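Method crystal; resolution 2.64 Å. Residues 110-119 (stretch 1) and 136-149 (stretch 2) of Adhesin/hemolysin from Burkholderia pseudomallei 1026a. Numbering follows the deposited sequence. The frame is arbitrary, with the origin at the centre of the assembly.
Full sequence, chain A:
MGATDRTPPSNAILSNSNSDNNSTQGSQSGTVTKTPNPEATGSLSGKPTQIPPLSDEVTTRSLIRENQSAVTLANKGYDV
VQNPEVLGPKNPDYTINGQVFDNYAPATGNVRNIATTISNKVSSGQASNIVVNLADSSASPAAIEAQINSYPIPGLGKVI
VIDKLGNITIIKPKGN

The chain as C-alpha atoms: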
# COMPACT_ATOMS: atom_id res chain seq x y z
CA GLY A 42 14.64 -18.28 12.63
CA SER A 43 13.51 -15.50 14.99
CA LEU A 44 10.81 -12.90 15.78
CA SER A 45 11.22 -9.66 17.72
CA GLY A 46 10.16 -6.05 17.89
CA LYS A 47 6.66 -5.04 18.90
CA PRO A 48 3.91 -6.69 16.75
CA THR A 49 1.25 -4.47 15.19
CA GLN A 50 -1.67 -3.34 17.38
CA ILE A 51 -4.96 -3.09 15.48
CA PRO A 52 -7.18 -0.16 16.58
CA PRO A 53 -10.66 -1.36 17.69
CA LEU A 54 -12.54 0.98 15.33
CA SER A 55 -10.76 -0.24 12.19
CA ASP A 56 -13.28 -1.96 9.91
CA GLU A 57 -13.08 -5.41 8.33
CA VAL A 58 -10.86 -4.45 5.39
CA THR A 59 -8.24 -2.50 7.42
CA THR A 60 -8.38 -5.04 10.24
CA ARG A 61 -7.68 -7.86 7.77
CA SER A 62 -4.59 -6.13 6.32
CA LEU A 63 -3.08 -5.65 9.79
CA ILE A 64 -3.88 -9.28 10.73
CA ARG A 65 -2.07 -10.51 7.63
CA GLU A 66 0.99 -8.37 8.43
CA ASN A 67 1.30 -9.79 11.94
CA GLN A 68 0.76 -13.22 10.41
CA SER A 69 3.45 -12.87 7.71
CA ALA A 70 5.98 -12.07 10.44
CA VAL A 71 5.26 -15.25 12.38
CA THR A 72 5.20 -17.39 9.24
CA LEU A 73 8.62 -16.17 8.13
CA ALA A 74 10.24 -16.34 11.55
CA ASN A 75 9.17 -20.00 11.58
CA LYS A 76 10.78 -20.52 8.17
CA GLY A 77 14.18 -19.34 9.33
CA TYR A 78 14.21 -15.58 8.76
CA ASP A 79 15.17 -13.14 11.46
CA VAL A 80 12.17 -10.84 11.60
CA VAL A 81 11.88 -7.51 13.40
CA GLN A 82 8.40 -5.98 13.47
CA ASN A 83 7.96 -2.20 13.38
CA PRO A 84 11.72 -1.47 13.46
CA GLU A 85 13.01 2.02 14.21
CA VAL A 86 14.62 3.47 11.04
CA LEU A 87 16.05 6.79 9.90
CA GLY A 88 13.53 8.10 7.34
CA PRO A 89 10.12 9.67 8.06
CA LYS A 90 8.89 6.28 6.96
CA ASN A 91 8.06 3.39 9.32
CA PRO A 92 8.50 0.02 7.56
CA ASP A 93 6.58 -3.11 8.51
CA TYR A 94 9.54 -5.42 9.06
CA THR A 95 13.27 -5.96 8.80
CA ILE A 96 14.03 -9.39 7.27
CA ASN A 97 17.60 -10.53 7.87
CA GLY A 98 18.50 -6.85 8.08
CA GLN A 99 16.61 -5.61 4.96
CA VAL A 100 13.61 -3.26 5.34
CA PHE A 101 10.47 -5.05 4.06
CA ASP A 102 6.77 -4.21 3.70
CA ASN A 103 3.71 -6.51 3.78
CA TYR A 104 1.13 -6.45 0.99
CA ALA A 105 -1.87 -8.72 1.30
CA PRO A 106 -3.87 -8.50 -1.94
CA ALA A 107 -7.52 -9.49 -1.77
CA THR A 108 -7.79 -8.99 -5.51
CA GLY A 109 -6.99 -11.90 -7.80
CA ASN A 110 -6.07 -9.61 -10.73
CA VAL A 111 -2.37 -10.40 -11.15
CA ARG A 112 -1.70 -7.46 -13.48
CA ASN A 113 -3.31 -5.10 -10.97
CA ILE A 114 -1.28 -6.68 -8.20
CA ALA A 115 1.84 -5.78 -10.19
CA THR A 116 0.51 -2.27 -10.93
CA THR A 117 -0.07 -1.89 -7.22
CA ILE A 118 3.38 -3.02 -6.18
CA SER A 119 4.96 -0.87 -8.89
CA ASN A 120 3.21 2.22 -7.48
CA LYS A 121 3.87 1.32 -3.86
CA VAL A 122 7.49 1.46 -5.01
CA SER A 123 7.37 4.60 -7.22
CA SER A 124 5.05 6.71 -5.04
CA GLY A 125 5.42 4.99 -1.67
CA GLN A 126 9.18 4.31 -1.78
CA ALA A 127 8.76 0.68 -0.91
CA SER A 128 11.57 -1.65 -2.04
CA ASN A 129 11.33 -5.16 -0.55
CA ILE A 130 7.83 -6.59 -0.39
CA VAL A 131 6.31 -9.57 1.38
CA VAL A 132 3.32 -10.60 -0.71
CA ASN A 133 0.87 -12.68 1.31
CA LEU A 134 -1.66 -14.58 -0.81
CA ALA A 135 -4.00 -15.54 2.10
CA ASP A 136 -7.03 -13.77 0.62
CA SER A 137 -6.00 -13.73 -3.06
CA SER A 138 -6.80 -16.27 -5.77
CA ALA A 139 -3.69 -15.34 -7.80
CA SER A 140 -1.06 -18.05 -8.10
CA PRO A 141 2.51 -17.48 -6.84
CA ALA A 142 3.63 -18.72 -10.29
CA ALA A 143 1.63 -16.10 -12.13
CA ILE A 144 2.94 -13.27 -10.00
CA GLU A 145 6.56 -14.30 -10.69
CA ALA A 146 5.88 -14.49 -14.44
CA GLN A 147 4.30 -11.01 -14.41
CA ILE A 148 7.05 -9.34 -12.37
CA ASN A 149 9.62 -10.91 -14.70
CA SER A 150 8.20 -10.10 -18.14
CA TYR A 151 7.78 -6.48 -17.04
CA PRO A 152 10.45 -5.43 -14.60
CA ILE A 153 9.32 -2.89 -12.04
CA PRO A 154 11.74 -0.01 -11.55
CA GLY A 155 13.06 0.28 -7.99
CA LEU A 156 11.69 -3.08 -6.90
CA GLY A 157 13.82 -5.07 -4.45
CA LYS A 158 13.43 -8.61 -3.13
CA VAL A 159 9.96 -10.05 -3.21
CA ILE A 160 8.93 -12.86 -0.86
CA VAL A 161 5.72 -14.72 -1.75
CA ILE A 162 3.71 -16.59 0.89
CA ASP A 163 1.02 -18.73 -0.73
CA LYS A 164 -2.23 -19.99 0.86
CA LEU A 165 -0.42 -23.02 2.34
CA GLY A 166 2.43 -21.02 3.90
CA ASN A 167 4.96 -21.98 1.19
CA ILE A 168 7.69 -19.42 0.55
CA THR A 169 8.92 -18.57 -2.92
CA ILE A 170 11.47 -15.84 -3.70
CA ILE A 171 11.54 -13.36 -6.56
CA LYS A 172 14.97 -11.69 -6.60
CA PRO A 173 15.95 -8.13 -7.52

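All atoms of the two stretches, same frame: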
# COMPACT_ATOMS: atom_id res chain seq x y z
N ASN A 110 -6.56 -10.16 -9.47
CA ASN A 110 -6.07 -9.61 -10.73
C ASN A 110 -4.56 -9.40 -10.71
O ASN A 110 -4.07 -8.35 -10.28
CB ASN A 110 -6.74 -8.28 -11.04
CG ASN A 110 -6.63 -7.90 -12.51
OD1 ASN A 110 -5.57 -7.51 -13.00
ND2 ASN A 110 -7.74 -8.00 -13.23
N VAL A 111 -3.84 -10.40 -11.19
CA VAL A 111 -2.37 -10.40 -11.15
C VAL A 111 -1.71 -9.15 -11.74
O VAL A 111 -0.74 -8.63 -11.18
CB VAL A 111 -1.82 -11.67 -11.83
CG1 VAL A 111 -0.37 -11.49 -12.13
CG2 VAL A 111 -2.07 -12.88 -10.92
N ARG A 112 -2.24 -8.66 -12.86
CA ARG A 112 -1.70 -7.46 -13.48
C ARG A 112 -1.84 -6.28 -12.52
O ARG A 112 -0.88 -5.51 -12.30
CB ARG A 112 -2.40 -7.17 -14.81
CG ARG A 112 -2.15 -8.28 -15.83
CD ARG A 112 -2.74 -7.99 -17.24
NE ARG A 112 -3.04 -9.26 -17.92
CZ ARG A 112 -3.82 -9.38 -19.00
NH1 ARG A 112 -4.38 -8.31 -19.55
NH2 ARG A 112 -4.03 -10.57 -19.56
N ASN A 113 -3.02 -6.17 -11.92
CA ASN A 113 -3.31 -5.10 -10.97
C ASN A 113 -2.43 -5.21 -9.73
O ASN A 113 -1.96 -4.20 -9.19
CB ASN A 113 -4.80 -5.10 -10.60
CG ASN A 113 -5.69 -4.64 -11.76
OD1 ASN A 113 -5.26 -4.55 -12.90
ND2 ASN A 113 -6.94 -4.34 -11.45
N ILE A 114 -2.19 -6.44 -9.30
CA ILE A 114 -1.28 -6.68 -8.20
C ILE A 114 0.09 -6.11 -8.53
O ILE A 114 0.69 -5.42 -7.70
CB ILE A 114 -1.16 -8.18 -7.86
CG1 ILE A 114 -2.53 -8.74 -7.48
CG2 ILE A 114 -0.14 -8.40 -6.74
CD1 ILE A 114 -2.47 -9.99 -6.66
N ALA A 115 0.59 -6.39 -9.73
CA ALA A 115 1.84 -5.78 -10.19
C ALA A 115 1.74 -4.25 -10.21
O ALA A 115 2.62 -3.58 -9.67
CB ALA A 115 2.27 -6.30 -11.57
N THR A 116 0.69 -3.72 -10.84
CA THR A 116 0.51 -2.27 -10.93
C THR A 116 0.60 -1.66 -9.54
O THR A 116 1.17 -0.58 -9.33
CB THR A 116 -0.85 -1.87 -11.57
OG1 THR A 116 -0.93 -2.32 -12.93
CG2 THR A 116 -1.05 -0.36 -11.55
N THR A 117 0.06 -2.38 -8.58
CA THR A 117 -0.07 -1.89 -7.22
C THR A 117 1.30 -1.84 -6.58
O THR A 117 1.71 -0.81 -6.05
CB THR A 117 -1.09 -2.77 -6.42
OG1 THR A 117 -2.38 -2.63 -7.04
CG2 THR A 117 -1.19 -2.35 -4.96
N ILE A 118 2.01 -2.95 -6.64
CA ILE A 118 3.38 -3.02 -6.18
C ILE A 118 4.22 -1.92 -6.81
O ILE A 118 4.89 -1.15 -6.11
CB ILE A 118 4.01 -4.37 -6.57
CG1 ILE A 118 3.58 -5.45 -5.58
CG2 ILE A 118 5.53 -4.25 -6.56
CD1 ILE A 118 3.73 -6.86 -6.13
N SER A 119 4.21 -1.88 -8.14
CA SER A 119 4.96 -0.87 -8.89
C SER A 119 4.78 0.52 -8.28
O SER A 119 5.77 1.21 -7.96
CB SER A 119 4.54 -0.86 -10.36
OG SER A 119 5.43 -0.07 -11.12
N ASP A 136 -5.70 -14.10 1.12
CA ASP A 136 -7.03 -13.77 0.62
C ASP A 136 -7.08 -13.52 -0.89
O ASP A 136 -8.05 -12.96 -1.39
CB ASP A 136 -7.55 -12.53 1.35
CG ASP A 136 -7.31 -12.61 2.84
OD1 ASP A 136 -8.10 -13.30 3.52
OD2 ASP A 136 -6.34 -11.97 3.33
N SER A 137 -6.04 -13.92 -1.61
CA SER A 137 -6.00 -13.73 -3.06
C SER A 137 -6.10 -15.06 -3.80
O SER A 137 -5.60 -16.07 -3.33
CB SER A 137 -4.71 -13.02 -3.45
OG SER A 137 -4.48 -13.10 -4.84
N SER A 138 -6.70 -15.05 -4.97
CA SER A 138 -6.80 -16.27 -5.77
C SER A 138 -5.71 -16.35 -6.85
O SER A 138 -5.73 -17.23 -7.70
CB SER A 138 -8.19 -16.41 -6.41
OG SER A 138 -8.42 -15.46 -7.44
N ALA A 139 -4.77 -15.41 -6.81
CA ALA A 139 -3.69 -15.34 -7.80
C ALA A 139 -2.55 -16.26 -7.42
O ALA A 139 -2.07 -16.23 -6.29
CB ALA A 139 -3.18 -13.91 -7.92
N SER A 140 -2.09 -17.06 -8.38
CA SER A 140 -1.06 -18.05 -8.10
C SER A 140 0.31 -17.40 -7.94
O SER A 140 0.63 -16.44 -8.64
CB SER A 140 -1.05 -19.15 -9.17
OG SER A 140 -0.27 -18.80 -10.30
N PRO A 141 1.12 -17.92 -7.01
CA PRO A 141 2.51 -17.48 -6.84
C PRO A 141 3.25 -17.50 -8.18
O PRO A 141 3.98 -16.57 -8.50
CB PRO A 141 3.10 -18.55 -5.90
CG PRO A 141 1.96 -19.02 -5.14
CD PRO A 141 0.78 -19.01 -6.09
N ALA A 142 3.03 -18.56 -8.96
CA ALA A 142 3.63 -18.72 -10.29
C ALA A 142 3.35 -17.53 -11.20
O ALA A 142 4.24 -17.02 -11.88
CB ALA A 142 3.08 -19.99 -10.94
N ALA A 143 2.09 -17.11 -11.20
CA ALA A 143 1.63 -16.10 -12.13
C ALA A 143 2.19 -14.75 -11.74
O ALA A 143 2.47 -13.92 -12.60
CB ALA A 143 0.11 -16.07 -12.16
N ILE A 144 2.36 -14.53 -10.44
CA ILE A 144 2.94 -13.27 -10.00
C ILE A 144 4.40 -13.15 -10.45
O ILE A 144 4.82 -12.10 -10.94
CB ILE A 144 2.86 -13.10 -8.48
CG1 ILE A 144 1.40 -13.19 -8.03
CG2 ILE A 144 3.45 -11.77 -8.06
CD1 ILE A 144 1.25 -13.07 -6.55
N GLU A 145 5.15 -14.24 -10.30
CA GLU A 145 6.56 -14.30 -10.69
C GLU A 145 6.72 -14.06 -12.19
O GLU A 145 7.60 -13.31 -12.61
CB GLU A 145 7.18 -15.64 -10.28
N ALA A 146 5.87 -14.69 -12.99
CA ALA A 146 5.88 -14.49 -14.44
C ALA A 146 5.68 -13.02 -14.80
O ALA A 146 6.44 -12.46 -15.60
CB ALA A 146 4.82 -15.35 -15.11
N GLN A 147 4.66 -12.41 -14.18
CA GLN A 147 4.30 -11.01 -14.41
C GLN A 147 5.45 -10.06 -14.05
O GLN A 147 5.88 -9.24 -14.88
CB GLN A 147 3.04 -10.65 -13.62
CG GLN A 147 2.50 -9.25 -13.89
CD GLN A 147 1.68 -9.18 -15.18
OE1 GLN A 147 0.95 -10.12 -15.52
NE2 GLN A 147 1.79 -8.05 -15.89
N ILE A 148 5.94 -10.17 -12.82
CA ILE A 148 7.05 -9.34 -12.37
C ILE A 148 8.33 -9.52 -13.20
O ILE A 148 9.18 -8.64 -13.24
CB ILE A 148 7.35 -9.55 -10.87
CG1 ILE A 148 6.15 -9.10 -10.05
CG2 ILE A 148 8.58 -8.79 -10.45
CD1 ILE A 148 6.32 -9.23 -8.57
N ASN A 149 8.45 -10.66 -13.88
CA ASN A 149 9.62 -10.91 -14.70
C ASN A 149 9.51 -10.41 -16.14
O ASN A 149 10.47 -9.87 -16.69
CB ASN A 149 10.05 -12.39 -14.66
CG ASN A 149 10.73 -12.76 -13.35
OD1 ASN A 149 11.28 -11.89 -12.66
ND2 ASN A 149 10.70 -14.05 -12.99

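No hydrogen bond joins these two stretches: the contact, 429 Å² of buried surface summed over both sides, rests on van der Waals packing alone, while the two helix-capping bonds and the bond accepted by Ser 137 OG lie within their own stretches. Helix 111-119 and helix 141-149 cross at 55° between their N-to-C directions, with axes no closer than 9.7 Å, and the loop leading into the second helix extends the contact surface. Val 111, in the first turn of its helix, is the centre of the packing and gives up the largest area, 93 Å². With chi1 in the t well, CG2 faces Ala 139 and CG1 faces Gln 147, while both reach Ala 143: Val 111 CG2 lies 3.4 Å from Ala 139 CB, a tight contact, and 4.1 Å from Ala 143 CB, whereas Val 111 CG1 sits 3.8 Å from Ala 143 O and 3.8 Å from Gln 147 CB. The small alanine side chains leave room for this branched one to come close to the backbone of stretch 2. One turn on, Ile 114 also points toward stretch 2; its CD1 reaches Ala 139 CB at 4.2 Å and Ser 137 OG at 4.1 Å, so the methyl of Ala 139 is touched by both Val 111 and Ile 114. Ser 137 OG is no partner for Ile 114; it accepts from Ala 139 N at 3.0 Å, a bond that ties the loop to itself beside the apolar contact. Of Gln 147, 72 Å² is covered; its side chain is bent at chi2 (p, 81°), and CB, CG and OE1 all make contacts. Its CG packs 3.8 Å from Ala 115 CB, and its OE1 comes 3.6 Å from Arg 112 CG, so the amide end lies beside the aliphatic base of the arginine without a polar bond between them. Farther along, Ile 118 CD1 and Ile 148 CD1 meet at 4.3 Å, a looser contact between two buried residues; the CA-to-CB bond of Ile 148 points sideways, but its extended m,t side chain brings the end nearer. Ile 144, likewise buried, lies behind, its CA 4.3 Å from Val 111 CG1. Both helices begin with a side-chain cap close to this packing: Asn 110 OD1 accepts from Asn 113 N at 3.1 Å, and Ser 140 OG accepts from Ala 143 N at 3.0 Å. Both capping side chains have CA-to-CB bonds directed away from the partner stretch, so they satisfy free amides at the helix starts.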